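Long-range contacts in probable leucine/isoleucine/valine-binding protein (Rhodopirellula baltica, PDB 4KV7), which probably binds branched-chain amino acids or related small ligands as the periplasmic binding component of an ABC-type uptake system: residues 24-29 / 63-68; 266-271 / 362-367. The protein carries 1 engineered substitution. All blocks are in the same frame, centred on the assembly; numbering follows the deposited sequence.

Contact 1. Residues 24-29 / 63-68; sequences TALSGP and ALDDGY. With FMT (formic acid), chain B.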
loop_
_atom_site.group_PDB
_atom_site.type_symbol
_atom_site.label_atom_id
_atom_site.label_comp_id
_atom_site.label_asym_id
_atom_site.label_seq_id
_atom_site.Cartn_x
_atom_site.Cartn_y
_atom_site.Cartn_z
ATOM N N THR A 24 7.216 8.290 -7.160
ATOM C CA THR A 24 5.875 8.088 -6.649
ATOM C C THR A 24 4.912 9.182 -7.061
ATOM O O THR A 24 5.304 10.202 -7.611
ATOM C CB THR A 24 5.916 7.966 -5.121
ATOM O OG1 THR A 24 4.778 7.214 -4.689
ATOM C CG2 THR A 24 5.960 9.339 -4.428
ATOM N N ALA A 25 3.636 8.955 -6.781
ATOM C CA ALA A 25 2.591 9.900 -7.147
ATOM C C ALA A 25 2.566 11.062 -6.157
ATOM O O ALA A 25 1.959 10.970 -5.086
ATOM C CB ALA A 25 1.242 9.196 -7.181
ATOM N N LEU A 26 3.240 12.151 -6.510
ATOM C CA LEU A 26 3.233 13.362 -5.695
ATOM C C LEU A 26 2.288 14.414 -6.266
ATOM O O LEU A 26 2.015 15.420 -5.618
ATOM C CB LEU A 26 4.644 13.944 -5.556
ATOM C CG LEU A 26 5.651 13.010 -4.880
ATOM C CD1 LEU A 26 7.052 13.607 -4.921
ATOM C CD2 LEU A 26 5.240 12.704 -3.440
ATOM N N SER A 27 1.793 14.178 -7.477
ATOM C CA SER A 27 0.785 15.023 -8.100
ATOM C C SER A 27 -0.152 14.109 -8.874
ATOM O O SER A 27 0.071 12.907 -8.983
ATOM C CB SER A 27 1.433 16.022 -9.059
ATOM O OG SER A 27 1.976 15.351 -10.190
ATOM N N GLY A 28 -1.199 14.689 -9.436
ATOM C CA GLY A 28 -2.171 13.908 -10.173
ATOM C C GLY A 28 -3.263 13.345 -9.286
ATOM O O GLY A 28 -3.286 13.594 -8.080
ATOM N N PRO A 29 -4.174 12.575 -9.876
ATOM C CA PRO A 29 -5.391 12.179 -9.153
ATOM C C PRO A 29 -5.185 11.170 -8.026
ATOM O O PRO A 29 -6.121 11.014 -7.239
ATOM C CB PRO A 29 -6.303 11.611 -10.255
ATOM C CG PRO A 29 -5.392 11.258 -11.362
ATOM C CD PRO A 29 -4.230 12.216 -11.302
ATOM N N ALA A 63 12.918 12.232 -3.560
ATOM C CA ALA A 63 11.593 11.797 -3.987
ATOM C C ALA A 63 11.198 12.491 -5.280
ATOM O O ALA A 63 11.087 13.719 -5.323
ATOM C CB ALA A 63 10.571 12.077 -2.900
ATOM N N LEU A 64 11.004 11.697 -6.327
ATOM C CA LEU A 64 10.667 12.199 -7.648
ATOM C C LEU A 64 9.218 11.834 -7.956
ATOM O O LEU A 64 8.765 10.737 -7.633
ATOM C CB LEU A 64 11.599 11.584 -8.691
ATOM C CG LEU A 64 13.098 11.777 -8.431
ATOM C CD1 LEU A 64 13.939 11.185 -9.555
ATOM C CD2 LEU A 64 13.454 13.245 -8.212
ATOM N N ASP A 65 8.504 12.761 -8.581
ATOM C CA ASP A 65 7.105 12.581 -8.940
ATOM C C ASP A 65 6.984 11.813 -10.248
ATOM O O ASP A 65 7.597 12.178 -11.245
ATOM C CB ASP A 65 6.469 13.965 -9.097
ATOM C CG ASP A 65 4.960 13.928 -9.325
ATOM O OD1 ASP A 65 4.294 12.902 -9.081
ATOM O OD2 ASP A 65 4.441 14.993 -9.737
ATOM N N ASP A 66 6.190 10.749 -10.242
ATOM C CA ASP A 66 5.794 10.092 -11.492
ATOM C C ASP A 66 4.298 10.137 -11.775
ATOM O O ASP A 66 3.850 9.584 -12.773
ATOM C CB ASP A 66 6.345 8.662 -11.634
ATOM C CG ASP A 66 5.866 7.712 -10.554
ATOM O OD1 ASP A 66 4.794 7.932 -9.944
ATOM O OD2 ASP A 66 6.580 6.705 -10.337
ATOM N N GLY A 67 3.536 10.797 -10.908
ATOM C CA GLY A 67 2.103 10.928 -11.120
ATOM C C GLY A 67 1.359 9.604 -11.231
ATOM O O GLY A 67 0.260 9.580 -11.791
ATOM N N TYR A 68 1.925 8.511 -10.706
ATOM C CA TYR A 68 1.335 7.177 -10.865
ATOM C C TYR A 68 1.235 6.819 -12.351
ATOM O O TYR A 68 0.259 6.218 -12.813
ATOM C CB TYR A 68 -0.011 7.087 -10.129
ATOM C CG TYR A 68 -0.649 5.709 -9.981
ATOM C CD1 TYR A 68 0.100 4.562 -9.724
ATOM C CD2 TYR A 68 -2.030 5.581 -10.063
ATOM C CE1 TYR A 68 -0.517 3.327 -9.567
ATOM C CE2 TYR A 68 -2.653 4.360 -9.891
ATOM C CZ TYR A 68 -1.894 3.232 -9.653
ATOM O OH TYR A 68 -2.535 2.034 -9.506
HETATM C C FMT B . -1.581 -0.458 -7.332
HETATM O O1 FMT B . -1.066 -1.434 -6.769
HETATM O O2 FMT B . -1.180 0.055 -8.385
HETATM O O HOH W 1 -1.492 10.597 -9.405
#
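The carboxylate of Asp65 is the central flat group. Leu26 N comes over one face of it, 2.9 Å from Asp65 OD1, and Gly67 N over the other. Ser27 N adds a weak bond to OD1 on the Leu26 side. Ser27 OG donates a short hydrogen bond, 2.5 Å, to the syn lone pair of Asp65 OD2. OD2 also forms a salt bridge with Arg72. The Tyr68 ring has formate O2 at its edge, in plane. Tyr68 OH donates a hydrogen bond to formate O2, 2.6 Å; Gln164 also bonds this hydroxyl, and Thr95 and Tyr138 bond the formate, probably from the crystallisation liquor. The Asp65 side chain reaches across with CG anti to the backbone N (chi1 -174°). The Gly67 bond closes an Asx turn, and Asp66 OD1 closes a second one with Tyr68 N. Asp66 OD2 is held by Ser23 and Thr73. Thr24 N bonds Leu64 O at 2.9 Å and Asp66 N bonds Thr24 O. These bonds pair two parallel strands at their C-terminal ends; with helix 31-50 they form a beta-alpha-beta unit of this periplasmic-binding-protein fold. Ala25 CB rests on Tyr68 CB at 3.8 Å. An alanine in place of Asp65 would remove the carboxylate and would probably loosen both the 26-27 loop and the turn at Gly67. The converging N-H groups and Arg72 would be expected to stabilise a negative charge on Asp65.

Contact 2. Residues 266-271 / 362-367; sequences GIVATQ and PVLIGA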
loop_
_atom_site.group_PDB
_atom_site.type_symbol
_atom_site.label_atom_id
_atom_site.label_comp_id
_atom_site.label_asym_id
_atom_site.label_seq_id
_atom_site.Cartn_x
_atom_site.Cartn_y
_atom_site.Cartn_z
ATOM N N GLY A 266 -20.312 2.678 6.207
ATOM C CA GLY A 266 -20.644 1.293 5.929
ATOM C C GLY A 266 -19.655 0.585 5.020
ATOM O O GLY A 266 -19.687 -0.640 4.912
ATOM N N ILE A 267 -18.776 1.339 4.370
ATOM C CA ILE A 267 -17.751 0.734 3.526
ATOM C C ILE A 267 -16.729 0.001 4.387
ATOM O O ILE A 267 -16.324 0.494 5.441
ATOM C CB ILE A 267 -17.038 1.798 2.673
ATOM C CG1 ILE A 267 -18.019 2.411 1.674
ATOM C CG2 ILE A 267 -15.857 1.202 1.931
ATOM C CD1 ILE A 267 -17.422 3.547 0.880
ATOM N N VAL A 268 -16.317 -1.185 3.945
ATOM C CA VAL A 268 -15.260 -1.938 4.614
ATOM C C VAL A 268 -13.997 -1.802 3.782
ATOM O O VAL A 268 -14.053 -1.867 2.557
ATOM C CB VAL A 268 -15.649 -3.420 4.767
ATOM C CG1 VAL A 268 -14.478 -4.257 5.244
ATOM C CG2 VAL A 268 -16.831 -3.559 5.725
ATOM N N ALA A 269 -12.866 -1.571 4.431
ATOM C CA ALA A 269 -11.605 -1.411 3.714
ATOM C C ALA A 269 -10.518 -2.205 4.423
ATOM O O ALA A 269 -10.286 -2.018 5.624
ATOM C CB ALA A 269 -11.213 0.077 3.614
ATOM N N THR A 270 -9.843 -3.084 3.688
ATOM C CA THR A 270 -8.777 -3.867 4.281
ATOM C C THR A 270 -7.478 -3.071 4.288
ATOM O O THR A 270 -7.097 -2.482 3.272
ATOM C CB THR A 270 -8.574 -5.208 3.562
ATOM O OG1 THR A 270 -8.545 -5.003 2.147
ATOM C CG2 THR A 270 -9.704 -6.162 3.880
ATOM N N GLN A 271 -6.796 -3.074 5.428
ATOM C CA GLN A 271 -5.518 -2.394 5.577
ATOM C C GLN A 271 -4.383 -3.376 5.804
ATOM O O GLN A 271 -4.594 -4.497 6.283
ATOM C CB GLN A 271 -5.579 -1.399 6.738
ATOM C CG GLN A 271 -6.758 -0.429 6.679
ATOM C CD GLN A 271 -6.847 0.305 5.360
ATOM O OE1 GLN A 271 -5.862 0.853 4.876
ATOM N NE2 GLN A 271 -8.030 0.319 4.767
ATOM N N PRO A 362 -8.958 -5.424 8.712
ATOM C CA PRO A 362 -10.131 -4.766 8.124
ATOM C C PRO A 362 -10.629 -3.618 8.994
ATOM O O PRO A 362 -10.550 -3.682 10.222
ATOM C CB PRO A 362 -11.178 -5.882 8.064
ATOM C CG PRO A 362 -10.760 -6.852 9.097
ATOM C CD PRO A 362 -9.265 -6.760 9.246
ATOM N N VAL A 363 -11.122 -2.562 8.356
ATOM C CA VAL A 363 -11.749 -1.472 9.081
ATOM C C VAL A 363 -13.119 -1.188 8.495
ATOM O O VAL A 363 -13.365 -1.433 7.312
ATOM C CB VAL A 363 -10.889 -0.175 9.105
ATOM C CG1 VAL A 363 -9.493 -0.459 9.664
ATOM C CG2 VAL A 363 -10.814 0.482 7.729
ATOM N N LEU A 364 -14.002 -0.695 9.353
ATOM C CA LEU A 364 -15.326 -0.265 8.955
ATOM C C LEU A 364 -15.368 1.253 9.006
ATOM O O LEU A 364 -15.088 1.863 10.045
ATOM C CB LEU A 364 -16.369 -0.847 9.909
ATOM C CG LEU A 364 -17.816 -0.414 9.659
ATOM C CD1 LEU A 364 -18.305 -0.889 8.290
ATOM C CD2 LEU A 364 -18.744 -0.901 10.770
ATOM N N ILE A 365 -15.696 1.872 7.880
ATOM C CA ILE A 365 -15.798 3.319 7.827
ATOM C C ILE A 365 -17.168 3.732 8.343
ATOM O O ILE A 365 -18.190 3.206 7.901
ATOM C CB ILE A 365 -15.583 3.843 6.398
ATOM C CG1 ILE A 365 -14.214 3.402 5.876
ATOM C CG2 ILE A 365 -15.722 5.361 6.364
ATOM C CD1 ILE A 365 -13.941 3.806 4.433
ATOM N N GLY A 366 -17.186 4.667 9.287
ATOM C CA GLY A 366 -18.422 5.133 9.883
ATOM C C GLY A 366 -18.745 6.541 9.432
ATOM O O GLY A 366 -18.320 6.967 8.359
ATOM N N ALA A 367 -19.503 7.260 10.253
ATOM C CA ALA A 367 -19.905 8.630 9.947
ATOM C C ALA A 367 -18.727 9.604 9.896
ATOM O O ALA A 367 -18.624 10.417 8.975
ATOM C CB ALA A 367 -20.952 9.114 10.958
#
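Val363 stands with CG1 anti to its carbonyl carbon (chi1 -55°), which puts CG2 in the crowded position between backbone N and carbonyl carbon. Val363 CG2 thereby comes to 3.3 Å from Ala269 O. Leu364 has CG anti to the backbone N (chi1 177°), and its CD1 reaches back to the other strand. The motif is an antiparallel strand pair in the mixed sheet of one lobe of a periplasmic binding protein. Strand 268-271 runs against 362-365 at 148°. On its other side, strand 268-271 pairs with strand 244-247.

Ala269 and Val363 form a hydrogen-bonded pair. Ala269 N gives to Val363 O in the carbonyl plane. Val363 N returns a bond to Ala269 O from above that carbonyl's plane. Backbone hydrogen bonds continue past the start of strand 268-271. Ile365 N donates to Ile267 O at 2.9 Å, nearly along the C=O axis. Gly266 N donates to Ile365 O almost straight.

Val268, Thr270, Leu364 and Pro362 point to one face. There Val268 CG2 meets Leu364 CD1 at 4.0 Å, the two side chains crossing obliquely. Leu373 and Leu378 also touch Val268. Thr270 OG1 bonds Glu141.

Ala269 and Val363 point to the opposite face. Helix 253-260 touches Ala269, and Phe301 of helix 301-319 touches Val363.

At the end of the strand pair, the side chains of Ile267 and Ile365 lie side by side, with CG2 of Ile267 4.1 Å from CD1 of Ile365. Leu260 adds to Ile267, and Gln257 to Ile365.

Gln271 is bent at chi2 and crosses Val363 at about a right angle. Gln271 CG lies 4.0 Å from Val363 CG1, while Gln271 NE2 turns back to a weak bond with Ala269 O at 3.4 Å.

Overall arrangement
From the N terminus, strand 16-24 leads into the loop 24-29, then helix 31-50 crosses to strand 57-65. Contact 1 closes this beta-alpha-beta unit, tying the loop before helix 31-50 to the end of strand 57-65. The chain then passes through the three-stranded parallel sheet and enters the seven-stranded mixed sheet. Strand 268-271 opens contact 2. Three helices follow before strand 361-365 returns to close it, antiparallel. Contact 2 thus ties strand 361-365 to strand 268-271, between strands 244-247 and 370-372 in sheet order. The contacts are in series; they neither nest nor cross. The centres of contacts 1 and 2 are about 26 Å apart.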